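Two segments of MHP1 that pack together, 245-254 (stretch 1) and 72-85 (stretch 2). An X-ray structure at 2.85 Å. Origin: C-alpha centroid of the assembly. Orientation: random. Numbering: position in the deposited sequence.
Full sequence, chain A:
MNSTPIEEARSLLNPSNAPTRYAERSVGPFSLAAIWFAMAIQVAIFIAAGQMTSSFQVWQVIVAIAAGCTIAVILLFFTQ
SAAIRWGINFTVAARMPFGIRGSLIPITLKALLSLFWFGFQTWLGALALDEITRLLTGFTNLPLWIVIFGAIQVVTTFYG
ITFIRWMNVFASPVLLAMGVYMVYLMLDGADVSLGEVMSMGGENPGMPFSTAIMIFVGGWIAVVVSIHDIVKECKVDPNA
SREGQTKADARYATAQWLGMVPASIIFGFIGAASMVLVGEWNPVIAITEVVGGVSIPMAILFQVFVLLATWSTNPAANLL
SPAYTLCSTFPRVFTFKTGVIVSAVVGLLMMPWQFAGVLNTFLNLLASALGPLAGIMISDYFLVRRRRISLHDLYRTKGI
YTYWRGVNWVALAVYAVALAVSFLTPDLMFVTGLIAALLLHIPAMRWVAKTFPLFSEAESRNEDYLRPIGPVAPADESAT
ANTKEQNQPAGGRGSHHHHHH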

ATOM      1  N   GLN A 245      21.581  11.107  -5.798  1.00 70.60           N
ATOM      2  CA  GLN A 245      20.159  10.786  -5.913  1.00 70.16           C
ATOM      3  C   GLN A 245      19.945   9.294  -5.722  1.00 69.08           C
ATOM      4  O   GLN A 245      18.907   8.863  -5.201  1.00 69.09           O
ATOM      5  CB  GLN A 245      19.632  11.143  -7.302  1.00 75.65           C
ATOM      6  CG  GLN A 245      19.013  12.521  -7.462  1.00 80.09           C
ATOM      7  CD  GLN A 245      18.967  12.971  -8.944  1.00 83.45           C
ATOM      8  OE1 GLN A 245      18.472  12.241  -9.823  1.00 77.35           O
ATOM      9  NE2 GLN A 245      19.492  14.181  -9.217  1.00 77.84           N
ATOM     10  N   THR A 246      20.912   8.499  -6.173  1.00 65.95           N
ATOM     11  CA  THR A 246      20.788   7.058  -6.029  1.00 65.13           C
ATOM     12  C   THR A 246      20.976   6.620  -4.590  1.00 61.81           C
ATOM     13  O   THR A 246      20.256   5.751  -4.116  1.00 61.05           O
ATOM     14  CB  THR A 246      21.736   6.282  -6.933  1.00 65.99           C
ATOM     15  OG1 THR A 246      21.332   6.443  -8.300  1.00 62.82           O
ATOM     16  CG2 THR A 246      21.675   4.807  -6.575  1.00 63.67           C
ATOM     17  N   LYS A 247      21.922   7.221  -3.881  1.00 62.18           N
ATOM     18  CA  LYS A 247      22.044   6.908  -2.462  1.00 64.21           C
ATOM     19  C   LYS A 247      20.806   7.373  -1.701  1.00 65.27           C
ATOM     20  O   LYS A 247      20.424   6.748  -0.712  1.00 66.83           O
ATOM     21  CB  LYS A 247      23.317   7.481  -1.828  1.00 64.05           C
ATOM     22  CG  LYS A 247      24.621   7.168  -2.586  1.00 69.92           C
ATOM     23  CD  LYS A 247      24.942   5.661  -2.744  1.00 73.56           C
ATOM     24  CE  LYS A 247      26.426   5.425  -3.154  1.00 72.47           C
ATOM     25  NZ  LYS A 247      26.734   5.649  -4.604  1.00 71.74           N
ATOM     26  N   ALA A 248      20.176   8.458  -2.156  1.00 65.21           N
ATOM     27  CA  ALA A 248      18.928   8.940  -1.538  1.00 63.37           C
ATOM     28  C   ALA A 248      17.812   7.911  -1.685  1.00 62.10           C
ATOM     29  O   ALA A 248      17.157   7.552  -0.707  1.00 59.76           O
ATOM     30  CB  ALA A 248      18.504  10.246  -2.137  1.00 58.45           C
ATOM     31  N   ASP A 249      17.606   7.442  -2.910  1.00 58.76           N
ATOM     32  CA  ASP A 249      16.714   6.319  -3.154  1.00 61.02           C
ATOM     33  C   ASP A 249      17.009   5.095  -2.282  1.00 60.12           C
ATOM     34  O   ASP A 249      16.090   4.475  -1.762  1.00 59.56           O
ATOM     35  CB  ASP A 249      16.782   5.891  -4.613  1.00 66.00           C
ATOM     36  CG  ASP A 249      16.010   6.821  -5.541  1.00 71.86           C
ATOM     37  OD1 ASP A 249      15.204   7.637  -5.030  1.00 69.72           O
ATOM     38  OD2 ASP A 249      16.210   6.716  -6.788  1.00 75.59           O
ATOM     39  N   ALA A 250      18.283   4.740  -2.142  1.00 61.61           N
ATOM     40  CA  ALA A 250      18.689   3.546  -1.389  1.00 57.72           C
ATOM     41  C   ALA A 250      18.503   3.692   0.125  1.00 58.71           C
ATOM     42  O   ALA A 250      18.142   2.740   0.812  1.00 56.94           O
ATOM     43  CB  ALA A 250      20.118   3.198  -1.701  1.00 50.35           C
ATOM     44  N   ARG A 251      18.762   4.887   0.644  1.00 62.26           N
ATOM     45  CA  ARG A 251      18.599   5.166   2.068  1.00 60.34           C
ATOM     46  C   ARG A 251      17.139   5.087   2.494  1.00 59.30           C
ATOM     47  O   ARG A 251      16.848   4.624   3.580  1.00 62.08           O
ATOM     48  CB  ARG A 251      19.151   6.551   2.384  1.00 65.83           C
ATOM     49  CG  ARG A 251      19.384   6.832   3.861  1.00 70.72           C
ATOM     50  CD  ARG A 251      20.551   7.835   4.029  1.00 75.08           C
ATOM     51  NE  ARG A 251      20.637   8.766   2.893  1.00 79.77           N
ATOM     52  CZ  ARG A 251      21.631   9.634   2.701  1.00 77.35           C
ATOM     53  NH1 ARG A 251      22.636   9.685   3.579  1.00 78.56           N
ATOM     54  NH2 ARG A 251      21.621  10.442   1.635  1.00 65.27           N
ATOM     55  N   TYR A 252      16.225   5.544   1.641  1.00 57.17           N
ATOM     56  CA  TYR A 252      14.785   5.383   1.876  1.00 56.52           C
ATOM     57  C   TYR A 252      14.274   3.909   1.792  1.00 58.53           C
ATOM     58  O   TYR A 252      13.562   3.423   2.687  1.00 53.57           O
ATOM     59  CB  TYR A 252      13.986   6.316   0.939  1.00 56.33           C
ATOM     60  CG  TYR A 252      13.902   7.726   1.479  1.00 55.70           C
ATOM     61  CD1 TYR A 252      14.534   8.798   0.831  1.00 52.12           C
ATOM     62  CD2 TYR A 252      13.231   7.975   2.671  1.00 52.16           C
ATOM     63  CE1 TYR A 252      14.476  10.060   1.349  1.00 47.35           C
ATOM     64  CE2 TYR A 252      13.176   9.226   3.200  1.00 52.16           C
ATOM     65  CZ  TYR A 252      13.792  10.269   2.545  1.00 53.12           C
ATOM     66  OH  TYR A 252      13.693  11.524   3.115  1.00 55.41           O
ATOM     67  N   ALA A 253      14.630   3.209   0.714  1.00 57.92           N
ATOM     68  CA  ALA A 253      14.327   1.788   0.605  1.00 54.52           C
ATOM     69  C   ALA A 253      14.871   1.025   1.811  1.00 55.80           C
ATOM     70  O   ALA A 253      14.217   0.117   2.304  1.00 59.68           O
ATOM     71  CB  ALA A 253      14.872   1.206  -0.686  1.00 51.55           C
ATOM     72  N   THR A 254      16.059   1.376   2.292  1.00 55.07           N
ATOM     73  CA  THR A 254      16.601   0.699   3.472  1.00 57.65           C
ATOM     74  C   THR A 254      15.764   0.991   4.722  1.00 56.68           C
ATOM     75  O   THR A 254      15.572   0.108   5.568  1.00 56.74           O
ATOM     76  CB  THR A 254      18.100   1.027   3.749  1.00 55.56           C
ATOM     77  OG1 THR A 254      18.911   0.497   2.697  1.00 49.53           O
ATOM     78  CG2 THR A 254      18.541   0.403   5.063  1.00 48.13           C
TER
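Stretch 2 (72-85) AVILLFFTQSAAIR

The one hydrogen bond across this contact ties a buried carboxylate to a serine: Ser81 OG donates to Asp249 OD2 at 2.7 Å, in an interface otherwise made largely of apolar side chains. Asp249 (chi1 m) points its CB toward stretch 2 and is heavily covered by it; the serine hydroxyl gives one of its carboxylate oxygens a hydrogen-bond donor within the contact.

Stretch 2 approaches as a broken helix. Residues 72-79 are helical, Gln80 departs from the helix with phi/psi of -103/-9, and a second helical segment runs through 81-85. Stretch 1 is helical throughout. Helix 72-79 runs roughly against it, with 143° between their N-to-C directions and a closest axial approach of 9.2 Å. The backbones come nearest at Ala253 and Phe77, whose CA atoms are 5.5 Å apart; the small alanine side chain suits such an approach.

The packing centres on Phe77, chi1 t, a knob in the hole formed by Thr246, Asp249, Ala250 and Ala253. Its CB leaves the backbone sideways, but the ring brings the end of the side chain nearer: Phe77 CE2 lies 3.7 Å from Asp249 CB and 4.0 Å from Ala250 CB. Toward the start of stretch 2, Val73 CG1 packs 3.9 Å from Ala253 CB, which also meets Phe77 CB at 4.2 Å.

Beyond the break, Ile84 CD1 reaches Tyr252 CD1 at 3.9 Å, adding an apolar contact from the second helical segment. The CA-to-CB bond of Gln80 points toward stretch 1, and its OE1 lies 3.7 Å from Tyr252 CB; Gln80 OE1 and Asp249 O, 3.5 Å apart, are both acceptors and form no hydrogen bond. The design rule is compact: an aromatic knob among short side chains, apolar contacts from Val73 and Phe77 before the break and from Ile84 after it, and a serine to meet the buried acid.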

ATOM      1  N   ALA A  72       9.553  -6.872  -1.982  1.00 60.13           N
ATOM      2  CA  ALA A  72       8.693  -5.688  -1.950  1.00 54.51           C
ATOM      3  C   ALA A  72       9.518  -4.410  -1.968  1.00 56.02           C
ATOM      4  O   ALA A  72       9.202  -3.514  -2.727  1.00 59.12           O
ATOM      5  CB  ALA A  72       7.777  -5.708  -0.759  1.00 55.92           C
ATOM      6  N   VAL A  73      10.567  -4.331  -1.146  1.00 55.75           N
ATOM      7  CA  VAL A  73      11.527  -3.208  -1.153  1.00 53.81           C
ATOM      8  C   VAL A  73      12.343  -2.937  -2.458  1.00 55.76           C
ATOM      9  O   VAL A  73      12.416  -1.798  -2.908  1.00 53.77           O
ATOM     10  CB  VAL A  73      12.498  -3.341  -0.005  1.00 52.66           C
ATOM     11  CG1 VAL A  73      13.691  -2.479  -0.264  1.00 50.40           C
ATOM     12  CG2 VAL A  73      11.801  -2.968   1.297  1.00 55.98           C
ATOM     13  N   ILE A  74      12.958  -3.960  -3.052  1.00 54.03           N
ATOM     14  CA  ILE A  74      13.507  -3.842  -4.410  1.00 53.00           C
ATOM     15  C   ILE A  74      12.530  -3.228  -5.418  1.00 54.19           C
ATOM     16  O   ILE A  74      12.957  -2.531  -6.320  1.00 57.50           O
ATOM     17  CB  ILE A  74      13.957  -5.216  -4.988  1.00 57.65           C
ATOM     18  CG1 ILE A  74      15.191  -5.740  -4.235  1.00 57.44           C
ATOM     19  CG2 ILE A  74      14.208  -5.130  -6.522  1.00 47.26           C
ATOM     20  CD1 ILE A  74      15.330  -7.256  -4.233  1.00 48.30           C
ATOM     21  N   LEU A  75      11.236  -3.508  -5.299  1.00 53.31           N
ATOM     22  CA  LEU A  75      10.236  -2.880  -6.170  1.00 53.15           C
ATOM     23  C   LEU A  75      10.005  -1.418  -5.797  1.00 57.84           C
ATOM     24  O   LEU A  75       9.797  -0.575  -6.682  1.00 56.86           O
ATOM     25  CB  LEU A  75       8.896  -3.616  -6.102  1.00 57.85           C
ATOM     26  CG  LEU A  75       8.620  -4.681  -7.164  1.00 64.21           C
ATOM     27  CD1 LEU A  75       7.277  -5.389  -6.917  1.00 65.99           C
ATOM     28  CD2 LEU A  75       8.642  -4.051  -8.549  1.00 61.85           C
ATOM     29  N   LEU A  76      10.034  -1.130  -4.487  1.00 58.02           N
ATOM     30  CA  LEU A  76       9.852   0.220  -3.939  1.00 53.89           C
ATOM     31  C   LEU A  76      10.976   1.152  -4.374  1.00 55.48           C
ATOM     32  O   LEU A  76      10.716   2.266  -4.825  1.00 57.61           O
ATOM     33  CB  LEU A  76       9.744   0.181  -2.413  1.00 53.39           C
ATOM     34  CG  LEU A  76       8.385  -0.329  -1.910  1.00 56.06           C
ATOM     35  CD1 LEU A  76       8.386  -0.702  -0.447  1.00 56.07           C
ATOM     36  CD2 LEU A  76       7.331   0.694  -2.164  1.00 55.24           C
ATOM     37  N   PHE A  77      12.217   0.683  -4.258  1.00 53.94           N
ATOM     38  CA  PHE A  77      13.378   1.402  -4.769  1.00 53.06           C
ATOM     39  C   PHE A  77      13.104   2.008  -6.152  1.00 55.95           C
ATOM     40  O   PHE A  77      13.560   3.113  -6.430  1.00 57.50           O
ATOM     41  CB  PHE A  77      14.580   0.461  -4.825  1.00 51.91           C
ATOM     42  CG  PHE A  77      15.853   1.097  -5.330  1.00 56.27           C
ATOM     43  CD1 PHE A  77      16.249   0.938  -6.650  1.00 56.77           C
ATOM     44  CD2 PHE A  77      16.678   1.818  -4.477  1.00 60.64           C
ATOM     45  CE1 PHE A  77      17.438   1.510  -7.118  1.00 56.60           C
ATOM     46  CE2 PHE A  77      17.872   2.390  -4.934  1.00 59.95           C
ATOM     47  CZ  PHE A  77      18.249   2.234  -6.254  1.00 57.45           C
ATOM     48  N   PHE A  78      12.352   1.309  -7.002  1.00 50.65           N
ATOM     49  CA  PHE A  78      12.074   1.803  -8.354  1.00 52.31           C
ATOM     50  C   PHE A  78      10.760   2.606  -8.505  1.00 55.87           C
ATOM     51  O   PHE A  78      10.732   3.645  -9.169  1.00 58.19           O
ATOM     52  CB  PHE A  78      12.115   0.669  -9.391  1.00 49.96           C
ATOM     53  CG  PHE A  78      13.468   0.084  -9.591  1.00 49.80           C
ATOM     54  CD1 PHE A  78      13.761  -1.197  -9.153  1.00 54.00           C
ATOM     55  CD2 PHE A  78      14.459   0.806 -10.207  1.00 51.04           C
ATOM     56  CE1 PHE A  78      15.035  -1.761  -9.336  1.00 52.68           C
ATOM     57  CE2 PHE A  78      15.740   0.249 -10.392  1.00 55.16           C
ATOM     58  CZ  PHE A  78      16.024  -1.036  -9.951  1.00 50.54           C
ATOM     59  N   THR A  79       9.668   2.142  -7.909  1.00 55.70           N
ATOM     60  CA  THR A  79       8.388   2.822  -8.104  1.00 50.48           C
ATOM     61  C   THR A  79       8.264   4.121  -7.303  1.00 53.39           C
ATOM     62  O   THR A  79       7.329   4.885  -7.517  1.00 52.39           O
ATOM     63  CB  THR A  79       7.215   1.914  -7.743  1.00 48.62           C
ATOM     64  OG1 THR A  79       7.185   1.730  -6.326  1.00 48.58           O
ATOM     65  CG2 THR A  79       7.361   0.572  -8.422  1.00 42.97           C
ATOM     66  N   GLN A  80       9.192   4.377  -6.382  1.00 53.26           N
ATOM     67  CA  GLN A  80       9.063   5.529  -5.488  1.00 52.07           C
ATOM     68  C   GLN A  80       9.963   6.684  -5.910  1.00 54.82           C
ATOM     69  O   GLN A  80       9.874   7.794  -5.351  1.00 52.06           O
ATOM     70  CB  GLN A  80       9.464   5.146  -4.065  1.00 50.75           C
ATOM     71  CG  GLN A  80      10.973   4.971  -3.949  1.00 55.01           C
ATOM     72  CD  GLN A  80      11.479   4.786  -2.525  1.00 59.86           C
ATOM     73  OE1 GLN A  80      12.686   4.965  -2.253  1.00 60.29           O
ATOM     74  NE2 GLN A  80      10.569   4.428  -1.603  1.00 53.06           N
ATOM     75  N   SER A  81      10.851   6.433  -6.870  1.00 55.09           N
ATOM     76  CA  SER A  81      11.976   7.346  -7.073  1.00 53.05           C
ATOM     77  C   SER A  81      11.583   8.700  -7.669  1.00 52.70           C
ATOM     78  O   SER A  81      12.183   9.719  -7.323  1.00 52.54           O
ATOM     79  CB  SER A  81      13.071   6.696  -7.904  1.00 52.42           C
ATOM     80  OG  SER A  81      14.072   7.648  -8.164  1.00 58.78           O
ATOM     81  N   ALA A  82      10.582   8.697  -8.556  1.00 52.10           N
ATOM     82  CA  ALA A  82      10.083   9.908  -9.210  1.00 46.79           C
ATOM     83  C   ALA A  82       9.273  10.777  -8.275  1.00 46.08           C
ATOM     84  O   ALA A  82       9.265  11.982  -8.433  1.00 48.36           O
ATOM     85  CB  ALA A  82       9.246   9.564 -10.443  1.00 42.75           C
ATOM     86  N   ALA A  83       8.580  10.166  -7.319  1.00 45.09           N
ATOM     87  CA  ALA A  83       7.720  10.896  -6.402  1.00 40.63           C
ATOM     88  C   ALA A  83       8.546  11.665  -5.383  1.00 45.77           C
ATOM     89  O   ALA A  83       8.195  12.780  -4.999  1.00 46.33           O
ATOM     90  CB  ALA A  83       6.776   9.954  -5.712  1.00 43.45           C
ATOM     91  N   ILE A  84       9.642  11.064  -4.933  1.00 47.77           N
ATOM     92  CA  ILE A  84      10.562  11.718  -4.004  1.00 43.20           C
ATOM     93  C   ILE A  84      11.218  12.955  -4.657  1.00 47.41           C
ATOM     94  O   ILE A  84      11.239  14.053  -4.080  1.00 49.54           O
ATOM     95  CB  ILE A  84      11.624  10.709  -3.510  1.00 44.31           C
ATOM     96  CG1 ILE A  84      10.986   9.713  -2.540  1.00 46.36           C
ATOM     97  CG2 ILE A  84      12.786  11.406  -2.850  1.00 47.49           C
ATOM     98  CD1 ILE A  84      11.897   8.626  -2.067  1.00 46.33           C
ATOM     99  N   ARG A  85      11.728  12.790  -5.874  1.00 45.81           N
ATOM    100  CA  ARG A  85      12.449  13.862  -6.544  1.00 46.06           C
ATOM    101  C   ARG A  85      11.531  15.031  -6.937  1.00 48.02           C
ATOM    102  O   ARG A  85      11.904  16.188  -6.732  1.00 46.93           O
ATOM    103  CB  ARG A  85      13.192  13.306  -7.766  1.00 47.58           C
ATOM    104  CG  ARG A  85      14.428  14.074  -8.195  1.00 47.71           C
ATOM    105  CD  ARG A  85      14.011  15.419  -8.671  1.00 52.99           C
ATOM    106  NE  ARG A  85      15.120  16.285  -9.052  1.00 58.13           N
ATOM    107  CZ  ARG A  85      15.074  17.614  -8.963  1.00 57.39           C
ATOM    108  NH1 ARG A  85      13.994  18.207  -8.470  1.00 54.17           N
ATOM    109  NH2 ARG A  85      16.112  18.351  -9.349  1.00 61.43           N
TER